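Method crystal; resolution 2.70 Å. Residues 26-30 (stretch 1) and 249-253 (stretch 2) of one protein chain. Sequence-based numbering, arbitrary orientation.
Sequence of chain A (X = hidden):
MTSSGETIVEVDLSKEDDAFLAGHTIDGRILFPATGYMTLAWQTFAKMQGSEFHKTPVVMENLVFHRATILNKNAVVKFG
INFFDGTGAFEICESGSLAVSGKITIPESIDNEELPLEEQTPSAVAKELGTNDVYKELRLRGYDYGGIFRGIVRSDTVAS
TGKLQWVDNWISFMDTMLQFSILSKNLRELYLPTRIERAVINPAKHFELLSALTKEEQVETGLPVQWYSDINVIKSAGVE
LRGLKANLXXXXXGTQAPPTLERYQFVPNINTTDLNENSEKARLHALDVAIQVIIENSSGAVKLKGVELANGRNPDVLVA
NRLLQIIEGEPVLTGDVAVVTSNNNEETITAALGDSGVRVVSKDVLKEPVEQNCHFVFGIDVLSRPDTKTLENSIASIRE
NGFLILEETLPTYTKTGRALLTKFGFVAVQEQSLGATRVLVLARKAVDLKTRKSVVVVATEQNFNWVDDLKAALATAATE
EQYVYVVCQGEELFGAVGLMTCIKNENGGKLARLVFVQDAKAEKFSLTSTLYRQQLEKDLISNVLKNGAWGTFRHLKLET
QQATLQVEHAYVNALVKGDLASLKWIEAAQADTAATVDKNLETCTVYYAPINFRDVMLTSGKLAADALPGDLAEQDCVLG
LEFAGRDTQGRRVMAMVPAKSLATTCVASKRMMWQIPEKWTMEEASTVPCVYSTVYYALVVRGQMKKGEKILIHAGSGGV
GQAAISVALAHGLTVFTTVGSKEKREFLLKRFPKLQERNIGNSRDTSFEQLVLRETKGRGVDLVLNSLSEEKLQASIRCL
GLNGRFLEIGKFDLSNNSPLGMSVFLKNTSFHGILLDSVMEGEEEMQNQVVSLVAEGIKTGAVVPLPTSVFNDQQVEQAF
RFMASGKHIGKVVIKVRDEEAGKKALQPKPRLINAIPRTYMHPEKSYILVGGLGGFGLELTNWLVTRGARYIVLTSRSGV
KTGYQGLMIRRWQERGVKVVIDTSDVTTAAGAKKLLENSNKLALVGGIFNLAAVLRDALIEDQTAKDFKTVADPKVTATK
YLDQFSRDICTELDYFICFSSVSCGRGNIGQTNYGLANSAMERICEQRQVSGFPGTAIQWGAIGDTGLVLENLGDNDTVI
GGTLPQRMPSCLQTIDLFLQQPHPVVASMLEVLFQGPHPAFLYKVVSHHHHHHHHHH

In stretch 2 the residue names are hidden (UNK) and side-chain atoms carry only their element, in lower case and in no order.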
# COMPACT_ATOMS: atom_id res chain seq x y z
N ILE A 26 -15.30 -16.40 -25.61
CA ILE A 26 -15.53 -14.99 -25.37
C ILE A 26 -15.05 -14.19 -26.57
O ILE A 26 -13.86 -14.23 -26.90
CB ILE A 26 -14.82 -14.50 -24.08
CG1 ILE A 26 -15.20 -15.37 -22.88
CG2 ILE A 26 -15.15 -13.03 -23.81
CD1 ILE A 26 -16.64 -15.28 -22.46
N ASP A 27 -15.96 -13.46 -27.20
CA ASP A 27 -15.62 -12.60 -28.32
C ASP A 27 -14.88 -13.38 -29.41
O ASP A 27 -13.87 -12.91 -29.94
CB ASP A 27 -14.76 -11.42 -27.83
CG ASP A 27 -14.70 -10.29 -28.84
OD1 ASP A 27 -15.43 -10.35 -29.85
OD2 ASP A 27 -13.94 -9.32 -28.60
N GLY A 28 -15.40 -14.56 -29.74
CA GLY A 28 -14.87 -15.34 -30.84
C GLY A 28 -13.58 -16.10 -30.54
O GLY A 28 -12.89 -16.54 -31.46
N ARG A 29 -13.26 -16.24 -29.26
CA ARG A 29 -12.07 -16.99 -28.87
C ARG A 29 -12.28 -17.73 -27.55
O ARG A 29 -13.04 -17.28 -26.68
CB ARG A 29 -10.87 -16.05 -28.78
CG ARG A 29 -11.19 -14.66 -28.22
CD ARG A 29 -10.01 -13.71 -28.27
NE ARG A 29 -10.39 -12.35 -27.88
CZ ARG A 29 -10.34 -11.86 -26.64
NH1 ARG A 29 -9.91 -12.61 -25.64
NH2 ARG A 29 -10.73 -10.62 -26.41
N ILE A 30 -11.62 -18.88 -27.41
CA ILE A 30 -11.73 -19.68 -26.20
C ILE A 30 -10.84 -19.08 -25.12
O ILE A 30 -9.64 -18.90 -25.32
CB ILE A 30 -11.35 -21.16 -26.46
CG1 ILE A 30 -12.28 -21.76 -27.52
CG2 ILE A 30 -11.42 -21.97 -25.16
CD1 ILE A 30 -11.84 -23.13 -28.02
N UNK A 249 -13.35 -5.16 -21.27
CA UNK A 249 -12.30 -5.77 -22.08
C UNK A 249 -12.29 -5.24 -23.51
O UNK A 249 -13.29 -4.69 -23.99
c UNK A 249 -12.45 -7.28 -22.09
N UNK A 250 -11.15 -5.36 -24.17
CA UNK A 250 -10.99 -4.97 -25.57
C UNK A 250 -11.72 -5.92 -26.50
O UNK A 250 -11.64 -7.14 -26.35
c UNK A 250 -9.51 -4.92 -25.96
c UNK A 250 -8.65 -4.00 -25.11
c UNK A 250 -7.18 -4.08 -25.48
o UNK A 250 -6.80 -4.80 -26.40
n UNK A 250 -6.35 -3.33 -24.77
N UNK A 251 -12.44 -5.36 -27.47
CA UNK A 251 -13.12 -6.17 -28.47
C UNK A 251 -12.24 -6.26 -29.71
O UNK A 251 -11.72 -5.25 -30.19
n UNK A 251 -18.63 -6.82 -27.72
n UNK A 251 -16.55 -7.68 -28.20
c UNK A 251 -15.86 -6.91 -27.18
c UNK A 251 -17.86 -7.63 -28.44
n UNK A 251 -18.39 -8.38 -29.39
c UNK A 251 -14.48 -5.58 -28.83
c UNK A 251 -15.46 -5.52 -27.67
N UNK A 252 -12.07 -7.48 -30.23
CA UNK A 252 -11.21 -7.70 -31.38
C UNK A 252 -11.71 -6.84 -32.54
O UNK A 252 -12.91 -6.61 -32.67
c UNK A 252 -11.20 -9.18 -31.80
c UNK A 252 -11.10 -11.59 -31.12
n UNK A 252 -9.44 -13.42 -33.82
c UNK A 252 -10.84 -10.15 -30.69
n UNK A 252 -11.38 -13.91 -32.70
c UNK A 252 -10.33 -13.12 -32.90
n UNK A 252 -10.18 -12.02 -32.17
N UNK A 253 -10.78 -6.34 -33.37
CA UNK A 253 -11.27 -5.56 -34.51
C UNK A 253 -12.02 -6.45 -35.48
O UNK A 253 -11.42 -7.05 -36.37
c UNK A 253 -9.99 -5.00 -35.12
c UNK A 253 -8.94 -6.01 -34.78
c UNK A 253 -9.33 -6.57 -33.43

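Position 249 carries a single side-chain carbon, with nothing attached beyond it. Its CA-to-CB bond points toward stretch 1, yet CB lies 5.7 Å from the nearest atom there, Arg 29 NH2, and makes no contact. One carbon makes this Ala 249.

Position 250 has three side-chain carbons in an unbranched chain, the third carrying one oxygen and one nitrogen: an amide at the end of a two-carbon spacer. The CA-to-CB bond runs sideways, and the side chain does not reach stretch 1. What meets stretch 1 is the backbone, whose O lies 3.6 Å from Arg 29 NH2, near the plane of that guanidinium and at its edge. The carbonyl oxygen and the cationic guanidinium are a favorable electrostatic pair, but they form no hydrogen bond. By element count, the residue is Gln 250.

Position 251 shows three carbons, a nitrogen, and then a carbon bearing two more nitrogens, which is a guanidinium on a flexible stem. The bond to CB leaves sideways, but the end of the chain comes nearer, and the first nitrogen after the three carbons sits 3.1 Å from Asp 27 OD2. This is Arg 251. Its chi1, chi2 and chi3 are all m, a folded course that brings NE to the carboxylate and forms a salt bridge, with OD2 at the guanidinium edge.

Position 252 repeats the same inventory. Here the bond to CB points toward stretch 1, and the backbone N donates a hydrogen bond to Asp 27 OD2 at 3.1 Å, with an angle of 159°. The third side-chain carbon packs 3.4 Å from Arg 29 NE, and one terminal nitrogen lies 3.3 Å from Gly 28 O, at an angle too poor for a hydrogen bond. The residue is Arg 252.

Position 253 has three carbons closing a ring onto the backbone nitrogen. Its CA-to-CB bond points away; the residue is poorly ordered and touches nothing on stretch 1. The ring makes it Pro 253.

The contact is small, burying 279 Å² over both sides, and it turns on one acceptor. Asp 27, chi1 t, sends OD2 to both a backbone N and a side-chain NE, so one oxygen engages consecutive residues: the hydrogen bond draws on the backbone of Arg 252, the salt bridge on the charge of Arg 251. The turn holding it is tied by Ile 26 N to Arg 29 O (2.7 Å) and Arg 29 N to Ile 26 O (3.2 Å). Beside it, Arg 29 NE and Arg 252 NE, alike in charge, stand 4.3 Å apart.

Stretch 2 249-253: AQRRP
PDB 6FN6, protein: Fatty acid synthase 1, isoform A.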